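Long-range contact in ketosynthase (Streptomyces sp. MSC090213JE08, PDB 6KXF), which probably catalyses the condensation of a fatty acyl-ACP with malonyl-ACP to form a 3-oxoacyl-ACP and carbon dioxide: residues A169-N174 with S392-G397. Numbering follows the deposited sequence.
Sequences ACAAGN and SSAFAG. With DYF ([(3~{R})-2,2-dimethyl-4-[[3-[2-[[(~{E})-oct-2-enoyl]amino]ethylamino]-3-oxidanylidene-propyl]amino]-3-oxidanyl-4-oxidanylidene-butyl] dihydrogen phosphate), chain D.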
ATOM      1  N   ALA A 169       3.081  -1.842   1.861  1.00 42.10           N
ATOM      2  CA  ALA A 169       3.392  -3.046   2.599  1.00 40.42           C
ATOM      3  C   ALA A 169       4.531  -2.762   3.591  1.00 41.46           C
ATOM      4  O   ALA A 169       4.416  -1.892   4.437  1.00 38.63           O
ATOM      5  CB  ALA A 169       3.687  -4.154   1.612  1.00 42.44           C
ATOM      6  N   CYS A 170       5.652  -3.475   3.482  1.00 40.93           N
ATOM      7  CA  CYS A 170       6.624  -3.495   4.527  1.00 36.47           C
ATOM      8  C   CYS A 170       7.488  -2.225   4.529  1.00 41.03           C
ATOM      9  O   CYS A 170       8.241  -2.056   5.424  1.00 40.35           O
ATOM     10  CB  CYS A 170       7.435  -4.784   4.406  1.00 38.74           C
ATOM     11  SG  CYS A 170       6.368  -6.187   4.809  1.00 44.43           S
ATOM     12  N   ALA A 171       7.327  -1.325   3.547  1.00 34.76           N
ATOM     13  CA  ALA A 171       7.933  -0.020   3.538  1.00 36.49           C
ATOM     14  C   ALA A 171       6.954   1.092   3.928  1.00 35.28           C
ATOM     15  O   ALA A 171       7.357   2.242   3.971  1.00 36.48           O
ATOM     16  CB  ALA A 171       8.521   0.290   2.173  1.00 37.58           C
ATOM     17  N   ALA A 172       5.695   0.784   4.233  1.00 36.35           N
ATOM     18  CA  ALA A 172       4.670   1.829   4.271  1.00 35.91           C
ATOM     19  C   ALA A 172       4.901   2.916   5.336  1.00 37.02           C
ATOM     20  O   ALA A 172       4.634   4.074   5.052  1.00 35.30           O
ATOM     21  CB  ALA A 172       3.332   1.184   4.445  1.00 36.01           C
ATOM     22  N   GLY A 173       5.367   2.568   6.557  1.00 34.98           N
ATOM     23  CA  GLY A 173       5.662   3.580   7.548  1.00 35.26           C
ATOM     24  C   GLY A 173       6.609   4.696   7.063  1.00 38.23           C
ATOM     25  O   GLY A 173       6.366   5.883   7.288  1.00 33.60           O
ATOM     26  N   ASN A 174       7.715   4.346   6.392  1.00 32.61           N
ATOM     27  CA  ASN A 174       8.637   5.376   5.936  1.00 35.21           C
ATOM     28  C   ASN A 174       7.996   6.185   4.795  1.00 34.88           C
ATOM     29  O   ASN A 174       8.233   7.387   4.667  1.00 37.45           O
ATOM     30  CB  ASN A 174       9.945   4.771   5.434  1.00 37.92           C
ATOM     31  CG  ASN A 174      11.018   4.619   6.491  1.00 37.41           C
ATOM     32  OD1 ASN A 174      10.836   5.029   7.636  1.00 39.79           O
ATOM     33  ND2 ASN A 174      12.175   4.129   6.061  1.00 39.78           N
ATOM     34  N   SER A 392      13.808   0.912   4.845  1.00 32.81           N
ATOM     35  CA  SER A 392      12.672   0.012   4.695  1.00 37.77           C
ATOM     36  C   SER A 392      12.620  -0.447   3.251  1.00 36.38           C
ATOM     37  O   SER A 392      13.078   0.269   2.349  1.00 37.59           O
ATOM     38  CB  SER A 392      11.353   0.635   5.106  1.00 39.85           C
ATOM     39  OG  SER A 392      10.958   1.693   4.212  1.00 40.35           O
ATOM     40  N   SER A 393      12.059  -1.635   3.051  1.00 38.93           N
ATOM     41  CA  SER A 393      11.795  -2.101   1.715  1.00 40.02           C
ATOM     42  C   SER A 393      10.681  -3.150   1.767  1.00 42.08           C
ATOM     43  O   SER A 393      10.247  -3.595   2.844  1.00 40.95           O
ATOM     44  CB  SER A 393      13.062  -2.589   1.023  1.00 44.96           C
ATOM     45  OG  SER A 393      13.305  -3.940   1.329  1.00 47.48           O
ATOM     46  N   ALA A 394      10.149  -3.472   0.598  1.00 37.96           N
ATOM     47  CA  ALA A 394       8.972  -4.313   0.515  1.00 39.01           C
ATOM     48  C   ALA A 394       8.990  -5.151  -0.775  1.00 39.73           C
ATOM     49  O   ALA A 394       9.815  -4.910  -1.648  1.00 39.49           O
ATOM     50  CB  ALA A 394       7.765  -3.413   0.558  1.00 38.22           C
ATOM     51  N   PHE A 395       8.052  -6.109  -0.879  1.00 40.64           N
ATOM     52  CA  PHE A 395       7.740  -6.722  -2.146  1.00 44.35           C
ATOM     53  C   PHE A 395       7.394  -5.626  -3.156  1.00 44.84           C
ATOM     54  O   PHE A 395       7.204  -4.446  -2.775  1.00 40.36           O
ATOM     55  CB  PHE A 395       6.607  -7.739  -1.996  1.00 47.29           C
ATOM     56  CG  PHE A 395       6.933  -8.955  -1.164  1.00 46.77           C
ATOM     57  CD1 PHE A 395       8.235  -9.242  -0.764  1.00 50.44           C
ATOM     58  CD2 PHE A 395       5.931  -9.839  -0.796  1.00 49.96           C
ATOM     59  CE1 PHE A 395       8.514 -10.352   0.014  1.00 48.91           C
ATOM     60  CE2 PHE A 395       6.222 -10.977  -0.058  1.00 53.20           C
ATOM     61  CZ  PHE A 395       7.514 -11.235   0.341  1.00 52.54           C
ATOM     62  N   ALA A 396       7.401  -5.996  -4.447  1.00 44.12           N
ATOM     63  CA  ALA A 396       7.118  -5.045  -5.582  1.00 41.47           C
ATOM     64  C   ALA A 396       8.276  -4.035  -5.763  1.00 43.42           C
ATOM     65  O   ALA A 396       8.133  -3.000  -6.421  1.00 44.30           O
ATOM     66  CB  ALA A 396       5.789  -4.359  -5.343  1.00 45.72           C
ATOM     67  N   GLY A 397       9.435  -4.326  -5.156  1.00 45.05           N
ATOM     68  CA  GLY A 397      10.644  -3.542  -5.316  1.00 42.13           C
ATOM     69  C   GLY A 397      10.560  -2.149  -4.717  1.00 42.08           C
ATOM     70  O   GLY A 397      11.326  -1.288  -5.120  1.00 41.41           O
TER
HETATM   71  C29 DYF D 101       3.569  -9.573   2.504  1.00 62.19           C
HETATM   72  C26 DYF D 101       6.814  -7.807   3.855  1.00 49.47           C
HETATM   73  C25 DYF D 101       7.980  -8.282   3.392  1.00 50.17           C
HETATM   74  O13 DYF D 101      13.068 -14.011   1.026  1.00 52.01           O
HETATM   75  C21 DYF D 101      10.962  -7.114   1.703  1.00 47.82           C
HETATM   76  C17 DYF D 101      12.812 -10.118   2.618  1.00 50.37           C
HETATM   77  O11 DYF D 101      12.524 -13.922  -2.482  1.00 52.97           O
HETATM   78  N22 DYF D 101      10.271  -6.901   2.843  1.00 51.53           N
HETATM   79  C10 DYF D 101      12.840 -14.629  -1.298  1.00 55.28           C
HETATM   80  N19 DYF D 101      12.577  -8.897   1.911  1.00 45.96           N
HETATM   81  C30 DYF D 101       2.392  -8.885   1.771  1.00 70.71           C
HETATM   82  C31 DYF D 101       1.137  -9.736   1.535  1.00 75.12           C
HETATM   83  N14 DYF D 101      12.039 -12.450  -0.275  1.00 59.45           N
HETATM   84  C28 DYF D 101       4.794  -8.646   2.497  1.00 58.76           C
HETATM   85  C27 DYF D 101       5.493  -8.593   3.837  1.00 49.90           C
HETATM   86  C23 DYF D 101       9.236  -7.400   3.600  1.00 48.93           C
HETATM   87  C20 DYF D 101      12.256  -7.605   2.468  1.00 47.48           C
HETATM   88  C16 DYF D 101      13.077 -11.223   1.612  1.00 51.33           C
HETATM   89  C15 DYF D 101      11.819 -11.555   0.843  1.00 53.74           C
HETATM   90  C12 DYF D 101      12.684 -13.719  -0.067  1.00 54.65           C
HETATM   91  C01 DYF D 101      10.407 -15.412  -1.187  1.00 51.70           C
HETATM   92  C02 DYF D 101      11.884 -15.852  -1.319  1.00 54.66           C
HETATM   93  C03 DYF D 101      12.204 -16.883  -0.218  1.00 51.08           C
HETATM   94  C04 DYF D 101      12.101 -16.546  -2.690  1.00 59.37           C
HETATM   95  O05 DYF D 101      13.439 -16.987  -2.773  1.00 62.12           O
HETATM   96  P06 DYF D 101      14.544 -16.366  -3.838  1.00 71.75           P
HETATM   97  O07 DYF D 101      14.673 -17.352  -4.989  1.00 82.43           O
HETATM   98  O08 DYF D 101      15.864 -16.341  -3.086  1.00 68.21           O
HETATM   99  O09 DYF D 101      14.083 -15.111  -4.549  1.00 68.12           O
HETATM  100  O18 DYF D 101      12.796 -10.284   3.816  1.00 46.70           O
HETATM  101  O24 DYF D 101       9.505  -6.776   4.603  1.00 41.51           O
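Ser392 and Asn174 meet side by side, and both bond to one carbonyl, O of Ala400 on strand 398-405. Ser392 OG and Asn174 ND2 each donate to it. OG also rests on the methyl of Ala171, 3.5 Å from its CB. The other end of the Asn174 amide is held too, because OD1 accepts a bond from Asn390. These bonds tie the start of helix 172-185 to the adjacent strands 387-393 and 398-405.

Closer to the active site, Ala394 points its methyl at the turn. Its CB lies 3.6 Å from Cys170 N and 4.1 Å from Ala171 CB. Ala169 adds a further methyl contact and packs on Asn155 of the neighbouring subunit.

Cys170 SG is covalently bound to C26 of the ligand DYF, 1.9 Å away. With SG anti to the carbonyl carbon (chi1 -68°), the sulfur sits beside the backbone N, where it meets C26. Ser393 O lies 3.3 Å from N22 of DYF. The Phe395 ring covers the bound chain with one face, CD2 being 3.7 Å from C28, while C15 meets its edge at CE1. Without the ring, as with an alanine here, C25 and C28 would probably lose their aromatic cover and the acyl chain would be freer to turn. This position fits the gatekeeper phenylalanine of related synthases. Since C26 is the beta carbon of the former octenoyl group, the bond is consistent with conjugate addition of the thiol and with the nucleophilic cysteine of this family.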